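Side-chain contacts in ABC transporter periplasmic peptide-binding protein (Pseudoalteromonas, PDB 4QFL), which binds dipeptides such as Ala-Phe in the periplasm and probably hands them to an ABC transporter for import: residues A[482-485]-A[486-490]; A[155-158]-A[159-162]; A[171-174]-A[175-179]. All blocks are in the same frame, centred on the assembly; numbering follows the deposited sequence.

Interaction 1 of 3, residues A[482-485]-A[486-490]; sequences LRKQ and YYDAA
Tyr-486 touches the preceding helical turn with its ring as well as its backbone: its N donates to Leu-482 O in a nearly straight bond, and its CD2 lies 3.4 Å from the same Leu-482 O. Tyr-487 follows with an amide bond to Arg-483 O and a side-chain bond on top of it. The two side chains run alongside each other in the same direction, and Arg-483 NH2 donates to Tyr-487 OH over 2.8 Å. That bond is bent, 144° at the hydrogen, with the hydroxyl tilted 21° from the guanidinium plane. Ring and guanidinium planes stand 63° apart, and Arg-483 CZ lies in the ring plane at its edge, which rules out a face-on cation-pi stack. The arginine reaches the hydroxyl through a bend at chi3. NH2 also forms a salt bridge with Asp-439, so the buried charge has a carboxylate mate beyond the tyrosine. Asp-488 comes next, its N bonded to Lys-484 O. Its OD1 faces Lys-484 NZ at 3.4 Å, a weak salt bridge whose lysine has its stronger partner in Glu-346; Lys-484 CE is equally close to OD1, consistent with a loose approach. Ala-489 closes the series, its N bonded to Gln-485 O at 3.0 Å. All four amide bonds are i to i+4, the pattern of an alpha-helix, here the first half of helix 480-497. Tyr-486 and Tyr-487 pack on helix 465-475 at Ala-474, the Tyr-487 ring meets Phe-444 nearly parallel, and Arg-483 reaches the loop residue Ser-172.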
ATOM      1  N   LEU A 482      -6.929   3.044 -25.315  1.00 25.10           N
ATOM      2  CA  LEU A 482      -8.232   2.548 -24.885  1.00 24.47           C
ATOM      3  C   LEU A 482      -8.343   2.547 -23.353  1.00 23.23           C
ATOM      4  O   LEU A 482      -9.309   3.068 -22.797  1.00 21.74           O
ATOM      5  CB  LEU A 482      -8.483   1.154 -25.468  1.00 26.55           C
ATOM      6  CG  LEU A 482      -8.426   1.143 -27.004  1.00 33.05           C
ATOM      7  CD1 LEU A 482      -8.284  -0.267 -27.623  1.00 31.58           C
ATOM      8  CD2 LEU A 482      -9.652   1.870 -27.552  1.00 31.60           C
ATOM      9  N   ARG A 483      -7.336   1.991 -22.682  1.00 21.07           N
ATOM     10  CA  ARG A 483      -7.280   2.007 -21.218  1.00 21.13           C
ATOM     11  C   ARG A 483      -7.545   3.408 -20.675  1.00 19.84           C
ATOM     12  O   ARG A 483      -8.364   3.598 -19.774  1.00 19.49           O
ATOM     13  CB  ARG A 483      -5.925   1.478 -20.717  1.00 21.51           C
ATOM     14  CG  ARG A 483      -5.637   0.014 -21.122  1.00 20.84           C
ATOM     15  CD  ARG A 483      -4.516  -0.614 -20.314  1.00 19.48           C
ATOM     16  NE  ARG A 483      -4.891  -0.745 -18.909  1.00 16.55           N
ATOM     17  CZ  ARG A 483      -4.035  -0.960 -17.917  1.00 19.09           C
ATOM     18  NH1 ARG A 483      -2.738  -1.079 -18.168  1.00 18.74           N
ATOM     19  NH2 ARG A 483      -4.485  -1.055 -16.671  1.00 18.10           N
ATOM     20  N   LYS A 484      -6.867   4.403 -21.232  1.00 22.83           N
ATOM     21  CA  LYS A 484      -7.017   5.756 -20.714  1.00 21.28           C
ATOM     22  C   LYS A 484      -8.420   6.334 -20.921  1.00 19.85           C
ATOM     23  O   LYS A 484      -8.900   7.117 -20.108  1.00 19.74           O
ATOM     24  CB  LYS A 484      -5.955   6.703 -21.259  1.00 21.70           C
ATOM     25  CG  LYS A 484      -5.984   8.046 -20.542  1.00 22.86           C
ATOM     26  CD  LYS A 484      -5.124   9.103 -21.227  1.00 29.14           C
ATOM     27  CE  LYS A 484      -5.653  10.519 -20.941  1.00 25.71           C
ATOM     28  NZ  LYS A 484      -5.263  10.969 -19.593  1.00 28.46           N
ATOM     29  N   GLN A 485      -9.087   5.939 -21.996  1.00 22.92           N
ATOM     30  CA  GLN A 485     -10.475   6.354 -22.203  1.00 23.82           C
ATOM     31  C   GLN A 485     -11.337   5.932 -21.031  1.00 19.36           C
ATOM     32  O   GLN A 485     -12.112   6.712 -20.480  1.00 19.73           O
ATOM     33  CB  GLN A 485     -11.041   5.722 -23.467  1.00 23.46           C
ATOM     34  CG  GLN A 485     -10.672   6.451 -24.728  1.00 31.13           C
ATOM     35  CD  GLN A 485     -11.341   5.846 -25.929  1.00 33.82           C
ATOM     36  OE1 GLN A 485     -11.404   4.621 -26.062  1.00 36.87           O
ATOM     37  NE2 GLN A 485     -11.875   6.695 -26.804  1.00 38.79           N
ATOM     38  N   TYR A 486     -11.195   4.674 -20.651  1.00 18.98           N
ATOM     39  CA  TYR A 486     -11.927   4.166 -19.508  1.00 18.76           C
ATOM     40  C   TYR A 486     -11.449   4.810 -18.210  1.00 19.02           C
ATOM     41  O   TYR A 486     -12.260   5.198 -17.373  1.00 17.06           O
ATOM     42  CB  TYR A 486     -11.849   2.637 -19.463  1.00 20.24           C
ATOM     43  CG  TYR A 486     -12.562   2.022 -20.639  1.00 18.92           C
ATOM     44  CD1 TYR A 486     -13.914   2.264 -20.844  1.00 21.11           C
ATOM     45  CD2 TYR A 486     -11.896   1.223 -21.555  1.00 21.10           C
ATOM     46  CE1 TYR A 486     -14.588   1.722 -21.928  1.00 24.60           C
ATOM     47  CE2 TYR A 486     -12.569   0.671 -22.650  1.00 22.82           C
ATOM     48  CZ  TYR A 486     -13.915   0.927 -22.825  1.00 22.42           C
ATOM     49  OH  TYR A 486     -14.605   0.401 -23.897  1.00 30.74           O
ATOM     50  N   TYR A 487     -10.138   4.947 -18.054  1.00 19.35           N
ATOM     51  CA  TYR A 487      -9.613   5.617 -16.870  1.00 19.27           C
ATOM     52  C   TYR A 487     -10.040   7.074 -16.830  1.00 19.89           C
ATOM     53  O   TYR A 487     -10.253   7.621 -15.757  1.00 18.83           O
ATOM     54  CB  TYR A 487      -8.097   5.457 -16.754  1.00 16.91           C
ATOM     55  CG  TYR A 487      -7.728   4.040 -16.425  1.00 17.65           C
ATOM     56  CD1 TYR A 487      -8.413   3.347 -15.432  1.00 19.23           C
ATOM     57  CD2 TYR A 487      -6.732   3.370 -17.126  1.00 20.33           C
ATOM     58  CE1 TYR A 487      -8.107   2.034 -15.137  1.00 19.97           C
ATOM     59  CE2 TYR A 487      -6.412   2.054 -16.833  1.00 17.41           C
ATOM     60  CZ  TYR A 487      -7.107   1.391 -15.840  1.00 18.32           C
ATOM     61  OH  TYR A 487      -6.802   0.080 -15.541  1.00 22.50           O
ATOM     62  N   ASP A 488     -10.184   7.702 -17.995  1.00 18.12           N
ATOM     63  CA  ASP A 488     -10.740   9.049 -18.032  1.00 19.60           C
ATOM     64  C   ASP A 488     -12.155   9.065 -17.464  1.00 19.11           C
ATOM     65  O   ASP A 488     -12.500   9.911 -16.636  1.00 18.96           O
ATOM     66  CB  ASP A 488     -10.763   9.599 -19.462  1.00 21.39           C
ATOM     67  CG  ASP A 488      -9.394   9.995 -19.959  1.00 24.98           C
ATOM     68  OD1 ASP A 488      -8.491  10.144 -19.124  1.00 25.74           O
ATOM     69  OD2 ASP A 488      -9.217  10.166 -21.183  1.00 26.35           O
ATOM     70  N   ALA A 489     -12.980   8.134 -17.927  1.00 17.69           N
ATOM     71  CA  ALA A 489     -14.367   8.116 -17.505  1.00 18.13           C
ATOM     72  C   ALA A 489     -14.424   7.822 -16.010  1.00 19.40           C
ATOM     73  O   ALA A 489     -15.299   8.323 -15.296  1.00 19.62           O
ATOM     74  CB  ALA A 489     -15.156   7.077 -18.310  1.00 18.92           C
ATOM     75  N   ALA A 490     -13.477   7.014 -15.537  1.00 18.20           N
ATOM     76  CA  ALA A 490     -13.444   6.621 -14.136  1.00 17.03           C
ATOM     77  C   ALA A 490     -13.117   7.808 -13.239  1.00 18.56           C
ATOM     78  O   ALA A 490     -13.722   7.991 -12.178  1.00 18.43           O
ATOM     79  CB  ALA A 490     -12.441   5.505 -13.921  1.00 17.43           C
TER

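Interaction 2 of 3, residues A[155-158]-A[159-162]; sequences IVRV and SDHQ
Arg-157 spans the start of the turn to reach Asp-160. Its chain leaves CB with CG opposite the backbone N (chi1 -172°) and runs extended to NE; on the way CG passes 4.0 Å from Ser-159 O, which lies over one face of the guanidinium. NE turns to Asp-116 in a salt bridge, while CZ comes 3.2 Å from Asp-160 OD1. At the tip NH1 and NH2 converge on that single oxygen, at 2.9 and 2.7 Å from Asp-160 OD1 respectively. The grip is end-on: OD1 lies only 7° out of the guanidinium plane, but the carboxylate plane stands 88° from it. NH2 uses the anti lone pair of OD1, whereas NH1 meets it from above the carboxylate plane, so this is not the two-oxygen, coplanar form of the salt bridge. Val-158 CG2 crosses the extended Gln-162 chain, 3.5 Å from Gln-162 CG and closest to Gln-162 OE1, at 3.0 Å. An alanine here would remove both methyls of Val-158 and would probably leave the Gln-162 side chain freer to turn. The backbone supplies the motif: Val-158 N makes a weak bond to Gln-162 O, and Ser-159 N donates to the same oxygen at 3.1 Å. Two consecutive residues thus face one across the hairpin that joins strands 152-159 and 162-167, the signature of a classic beta bulge.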
ATOM      1  N   ILE A 155      -2.485 -23.208 -11.851  1.00 26.13           N
ATOM      2  CA  ILE A 155      -1.113 -23.004 -12.263  1.00 23.53           C
ATOM      3  C   ILE A 155      -0.572 -24.376 -12.620  1.00 23.47           C
ATOM      4  O   ILE A 155      -0.474 -25.255 -11.759  1.00 24.18           O
ATOM      5  CB  ILE A 155      -0.256 -22.425 -11.126  1.00 22.40           C
ATOM      6  CG1 ILE A 155      -0.954 -21.227 -10.490  1.00 22.59           C
ATOM      7  CG2 ILE A 155       1.145 -22.062 -11.638  1.00 21.28           C
ATOM      8  CD1 ILE A 155      -0.215 -20.651  -9.305  1.00 18.62           C
ATOM      9  N   VAL A 156      -0.254 -24.570 -13.891  1.00 23.01           N
ATOM     10  CA  VAL A 156       0.292 -25.845 -14.342  1.00 24.29           C
ATOM     11  C   VAL A 156       1.754 -25.946 -13.958  1.00 23.10           C
ATOM     12  O   VAL A 156       2.492 -24.964 -14.025  1.00 22.80           O
ATOM     13  CB  VAL A 156       0.187 -26.015 -15.873  1.00 23.91           C
ATOM     14  CG1 VAL A 156       0.946 -27.257 -16.329  1.00 22.80           C
ATOM     15  CG2 VAL A 156      -1.275 -26.060 -16.324  1.00 29.06           C
ATOM     16  N   ARG A 157       2.161 -27.143 -13.556  1.00 22.96           N
ATOM     17  CA  ARG A 157       3.561 -27.431 -13.336  1.00 22.95           C
ATOM     18  C   ARG A 157       4.148 -27.997 -14.609  1.00 25.44           C
ATOM     19  O   ARG A 157       4.134 -29.213 -14.812  1.00 28.59           O
ATOM     20  CB  ARG A 157       3.721 -28.454 -12.228  1.00 23.87           C
ATOM     21  CG  ARG A 157       5.159 -28.668 -11.822  1.00 25.45           C
ATOM     22  CD  ARG A 157       5.287 -29.858 -10.903  1.00 23.29           C
ATOM     23  NE  ARG A 157       6.422 -29.695 -10.014  1.00 25.89           N
ATOM     24  CZ  ARG A 157       7.677 -29.920 -10.375  1.00 28.51           C
ATOM     25  NH1 ARG A 157       7.947 -30.336 -11.607  1.00 27.09           N
ATOM     26  NH2 ARG A 157       8.661 -29.739  -9.504  1.00 28.64           N
ATOM     27  N   VAL A 158       4.661 -27.135 -15.476  1.00 22.17           N
ATOM     28  CA  VAL A 158       5.175 -27.638 -16.737  1.00 25.04           C
ATOM     29  C   VAL A 158       6.521 -28.312 -16.525  1.00 25.21           C
ATOM     30  O   VAL A 158       6.839 -29.282 -17.195  1.00 26.98           O
ATOM     31  CB  VAL A 158       5.253 -26.554 -17.825  1.00 26.96           C
ATOM     32  CG1 VAL A 158       4.427 -25.351 -17.434  1.00 27.38           C
ATOM     33  CG2 VAL A 158       6.681 -26.159 -18.065  1.00 29.76           C
ATOM     34  N   SER A 159       7.306 -27.809 -15.583  1.00 24.79           N
ATOM     35  CA  SER A 159       8.515 -28.508 -15.167  1.00 26.72           C
ATOM     36  C   SER A 159       9.050 -27.973 -13.838  1.00 26.60           C
ATOM     37  O   SER A 159       8.487 -27.041 -13.263  1.00 24.01           O
ATOM     38  CB  SER A 159       9.598 -28.480 -16.256  1.00 26.23           C
ATOM     39  OG  SER A 159      10.059 -27.169 -16.527  1.00 26.42           O
ATOM     40  N   ASP A 160      10.138 -28.575 -13.362  1.00 26.94           N
ATOM     41  CA  ASP A 160      10.719 -28.219 -12.075  1.00 26.69           C
ATOM     42  C   ASP A 160      10.927 -26.714 -11.931  1.00 27.98           C
ATOM     43  O   ASP A 160      10.820 -26.171 -10.826  1.00 27.46           O
ATOM     44  CB  ASP A 160      12.038 -28.963 -11.860  1.00 30.41           C
ATOM     45  CG  ASP A 160      11.830 -30.410 -11.425  1.00 35.90           C
ATOM     46  OD1 ASP A 160      10.759 -30.722 -10.856  1.00 34.29           O
ATOM     47  OD2 ASP A 160      12.740 -31.238 -11.642  1.00 38.44           O
ATOM     48  N   HIS A 161      11.218 -26.044 -13.045  1.00 22.27           N
ATOM     49  CA  HIS A 161      11.470 -24.604 -13.016  1.00 25.25           C
ATOM     50  C   HIS A 161      10.746 -23.843 -14.131  1.00 24.76           C
ATOM     51  O   HIS A 161      11.290 -22.908 -14.724  1.00 24.83           O
ATOM     52  CB  HIS A 161      12.979 -24.303 -12.994  1.00 24.84           C
ATOM     53  CG  HIS A 161      13.690 -24.929 -11.835  1.00 25.46           C
ATOM     54  ND1 HIS A 161      13.816 -24.306 -10.613  1.00 25.86           N
ATOM     55  CD2 HIS A 161      14.273 -26.142 -11.702  1.00 23.10           C
ATOM     56  CE1 HIS A 161      14.459 -25.104  -9.779  1.00 26.48           C
ATOM     57  NE2 HIS A 161      14.751 -26.223 -10.416  1.00 29.17           N
ATOM     58  N   GLN A 162       9.509 -24.249 -14.403  1.00 23.25           N
ATOM     59  CA  GLN A 162       8.617 -23.472 -15.253  1.00 23.74           C
ATOM     60  C   GLN A 162       7.160 -23.774 -14.896  1.00 23.29           C
ATOM     61  O   GLN A 162       6.780 -24.930 -14.694  1.00 24.49           O
ATOM     62  CB  GLN A 162       8.889 -23.730 -16.737  1.00 23.60           C
ATOM     63  CG  GLN A 162       8.016 -22.905 -17.673  1.00 23.86           C
ATOM     64  CD  GLN A 162       8.357 -23.101 -19.135  1.00 25.40           C
ATOM     65  OE1 GLN A 162       7.840 -23.998 -19.787  1.00 25.99           O
ATOM     66  NE2 GLN A 162       9.219 -22.255 -19.657  1.00 27.17           N
TER

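Interaction 3 of 3, residues A[171-174]-A[175-179]; sequences ESSF and LANMA
Ser-173 and Phe-174 pass from a type I beta turn, Glu-171 to Phe-174, into helix 174-178, whose first bonds run from Asn-177 N to Ser-173 O (3.0 Å) and from Met-178 N to Phe-174 O. The apolar part of the contact is carried by Phe-174 and Met-178, which lie side by side and point the same way. Met-178 CG sits over one ring face, 3.9 Å from the Phe-174 centroid and 23° off the normal, a CH-pi contact displaced toward the ring rim on the CZ and CE2 side. Its SD stands farther off, 4.6 Å from the same centroid and 36° from the normal, an oblique Met-aromatic contact. The bend at chi2 of Met-178 (-63°) sets SD obliquely beside the ring. Ring and Leu-175 side chain both pack on Val-91 of strand 90-95. The polar part is held through water. One water accepts a hydrogen bond from Asn-177 ND2, donates to Glu-171 OE2 at 2.6 Å and is hydrogen-bonded to Ser-173 OG; another links Ser-173 OG, at 2.6 Å, to Asn-177 ND2. A third bridges Ser-172 O and Ala-176 N, accepting from that amide at 2.8 Å. Asn-177 OD1 is bonded to Tyr-142 OH, so both ends of the amide have partners, which probably fixes its flip. The chemistry thus separates by side: carbon and sulfur meet the ring against the sheet, while Ser-173 OG and Asn-177 ND2 are bonded to bound waters and Asn-177 OD1 to Tyr-142, a network likely to hold the turn against the helix start.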
ATOM      1  N   GLU A 171      -6.524 -10.006 -18.066  1.00 21.70           N
ATOM      2  CA  GLU A 171      -6.526  -8.751 -17.331  1.00 21.69           C
ATOM      3  C   GLU A 171      -5.183  -8.122 -17.627  1.00 18.93           C
ATOM      4  O   GLU A 171      -4.153  -8.735 -17.382  1.00 19.56           O
ATOM      5  CB  GLU A 171      -6.659  -8.982 -15.817  1.00 21.50           C
ATOM      6  CG  GLU A 171      -8.055  -9.375 -15.355  1.00 24.68           C
ATOM      7  CD  GLU A 171      -8.275  -9.216 -13.847  1.00 25.99           C
ATOM      8  OE1 GLU A 171      -9.399  -9.519 -13.373  1.00 28.41           O
ATOM      9  OE2 GLU A 171      -7.343  -8.783 -13.139  1.00 27.56           O
ATOM     10  N   SER A 172      -5.185  -6.908 -18.160  1.00 19.21           N
ATOM     11  CA  SER A 172      -3.940  -6.284 -18.575  1.00 18.36           C
ATOM     12  C   SER A 172      -3.106  -5.827 -17.396  1.00 18.65           C
ATOM     13  O   SER A 172      -1.972  -5.406 -17.570  1.00 21.19           O
ATOM     14  CB  SER A 172      -4.201  -5.122 -19.531  1.00 21.27           C
ATOM     15  OG  SER A 172      -5.154  -4.216 -19.005  1.00 20.65           O
ATOM     16  N   SER A 173      -3.659  -5.925 -16.191  1.00 20.31           N
ATOM     17  CA  SER A 173      -2.941  -5.488 -14.997  1.00 17.91           C
ATOM     18  C   SER A 173      -2.262  -6.656 -14.326  1.00 20.05           C
ATOM     19  O   SER A 173      -1.619  -6.497 -13.298  1.00 21.55           O
ATOM     20  CB  SER A 173      -3.902  -4.833 -14.005  1.00 19.09           C
ATOM     21  OG  SER A 173      -4.932  -5.739 -13.646  1.00 20.41           O
ATOM     22  N   PHE A 174      -2.390  -7.838 -14.908  1.00 18.49           N
ATOM     23  CA  PHE A 174      -1.997  -9.051 -14.197  1.00 19.28           C
ATOM     24  C   PHE A 174      -0.519  -9.096 -13.762  1.00 19.68           C
ATOM     25  O   PHE A 174      -0.214  -9.253 -12.580  1.00 17.71           O
ATOM     26  CB  PHE A 174      -2.363 -10.287 -15.012  1.00 20.33           C
ATOM     27  CG  PHE A 174      -1.933 -11.557 -14.375  1.00 20.01           C
ATOM     28  CD1 PHE A 174      -2.668 -12.098 -13.342  1.00 21.59           C
ATOM     29  CD2 PHE A 174      -0.770 -12.196 -14.788  1.00 21.82           C
ATOM     30  CE1 PHE A 174      -2.260 -13.271 -12.735  1.00 24.98           C
ATOM     31  CE2 PHE A 174      -0.358 -13.356 -14.189  1.00 20.91           C
ATOM     32  CZ  PHE A 174      -1.102 -13.898 -13.162  1.00 21.38           C
ATOM     33  N   LEU A 175       0.402  -8.960 -14.708  1.00 20.76           N
ATOM     34  CA  LEU A 175       1.817  -8.928 -14.337  1.00 22.38           C
ATOM     35  C   LEU A 175       2.116  -7.823 -13.315  1.00 20.08           C
ATOM     36  O   LEU A 175       2.914  -8.024 -12.404  1.00 19.62           O
ATOM     37  CB  LEU A 175       2.720  -8.766 -15.563  1.00 21.16           C
ATOM     38  CG  LEU A 175       3.003 -10.033 -16.369  1.00 20.24           C
ATOM     39  CD1 LEU A 175       4.088  -9.760 -17.370  1.00 19.39           C
ATOM     40  CD2 LEU A 175       3.421 -11.150 -15.446  1.00 23.44           C
ATOM     41  N   ALA A 176       1.487  -6.658 -13.468  1.00 22.42           N
ATOM     42  CA  ALA A 176       1.711  -5.561 -12.517  1.00 21.45           C
ATOM     43  C   ALA A 176       1.379  -6.050 -11.119  1.00 16.99           C
ATOM     44  O   ALA A 176       2.137  -5.832 -10.176  1.00 18.85           O
ATOM     45  CB  ALA A 176       0.878  -4.336 -12.879  1.00 17.58           C
ATOM     46  N   ASN A 177       0.255  -6.737 -10.997  1.00 18.61           N
ATOM     47  CA  ASN A 177      -0.149  -7.299  -9.713  1.00 18.54           C
ATOM     48  C   ASN A 177       0.804  -8.379  -9.210  1.00 17.31           C
ATOM     49  O   ASN A 177       1.004  -8.515  -8.008  1.00 17.94           O
ATOM     50  CB  ASN A 177      -1.581  -7.823  -9.773  1.00 14.73           C
ATOM     51  CG  ASN A 177      -2.592  -6.721  -9.915  1.00 15.06           C
ATOM     52  OD1 ASN A 177      -2.461  -5.660  -9.319  1.00 17.95           O
ATOM     53  ND2 ASN A 177      -3.610  -6.963 -10.714  1.00 16.96           N
ATOM     54  N   MET A 178       1.401  -9.138 -10.124  1.00 18.08           N
ATOM     55  CA  MET A 178       2.399 -10.140  -9.742  1.00 17.14           C
ATOM     56  C   MET A 178       3.753  -9.522  -9.368  1.00 17.38           C
ATOM     57  O   MET A 178       4.635 -10.206  -8.838  1.00 17.33           O
ATOM     58  CB  MET A 178       2.581 -11.199 -10.842  1.00 20.26           C
ATOM     59  CG  MET A 178       1.331 -12.011 -11.150  1.00 21.37           C
ATOM     60  SD  MET A 178       0.778 -12.971  -9.735  1.00 21.98           S
ATOM     61  CE  MET A 178       2.174 -14.077  -9.539  1.00 20.73           C
ATOM     62  N   ALA A 179       3.913  -8.232  -9.638  1.00 17.79           N
ATOM     63  CA  ALA A 179       5.148  -7.546  -9.291  1.00 16.64           C
ATOM     64  C   ALA A 179       4.977  -6.673  -8.053  1.00 18.80           C
ATOM     65  O   ALA A 179       5.851  -5.879  -7.730  1.00 18.24           O
ATOM     66  CB  ALA A 179       5.646  -6.714 -10.460  1.00 17.68           C
TER
HETATM   67  O   HOH W   1      -4.791  -8.783 -13.064  1.00 25.23           O
HETATM   68  O   HOH W   2       0.638  -5.670 -15.983  1.00 19.24           O
HETATM   69  O   HOH W   3      -6.261  -5.322 -11.429  1.00 22.21           O

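How the interactions relate
Along the chain the order is interactions 2, 3, 1. The first two belong to one region: 155-162 holds the turn of the hairpin whose strand 152-159 is an outermost strand of the four-stranded antiparallel sheet, and 171-179 follows that hairpin's second strand and packs on strand 90-95 of the same sheet. Their centres are about 20 Å apart and their nearest atoms about 7 Å. Interaction 1, on helix 480-497, is about 36 Å from interaction 2 between centres but only about 18 Å from interaction 3, which it touches where Arg-483 NE lies 3.5 Å from Ser-172 OG. Interaction 3 therefore stands between the sheet and the late helices, joining sequence-distant parts of the binding protein.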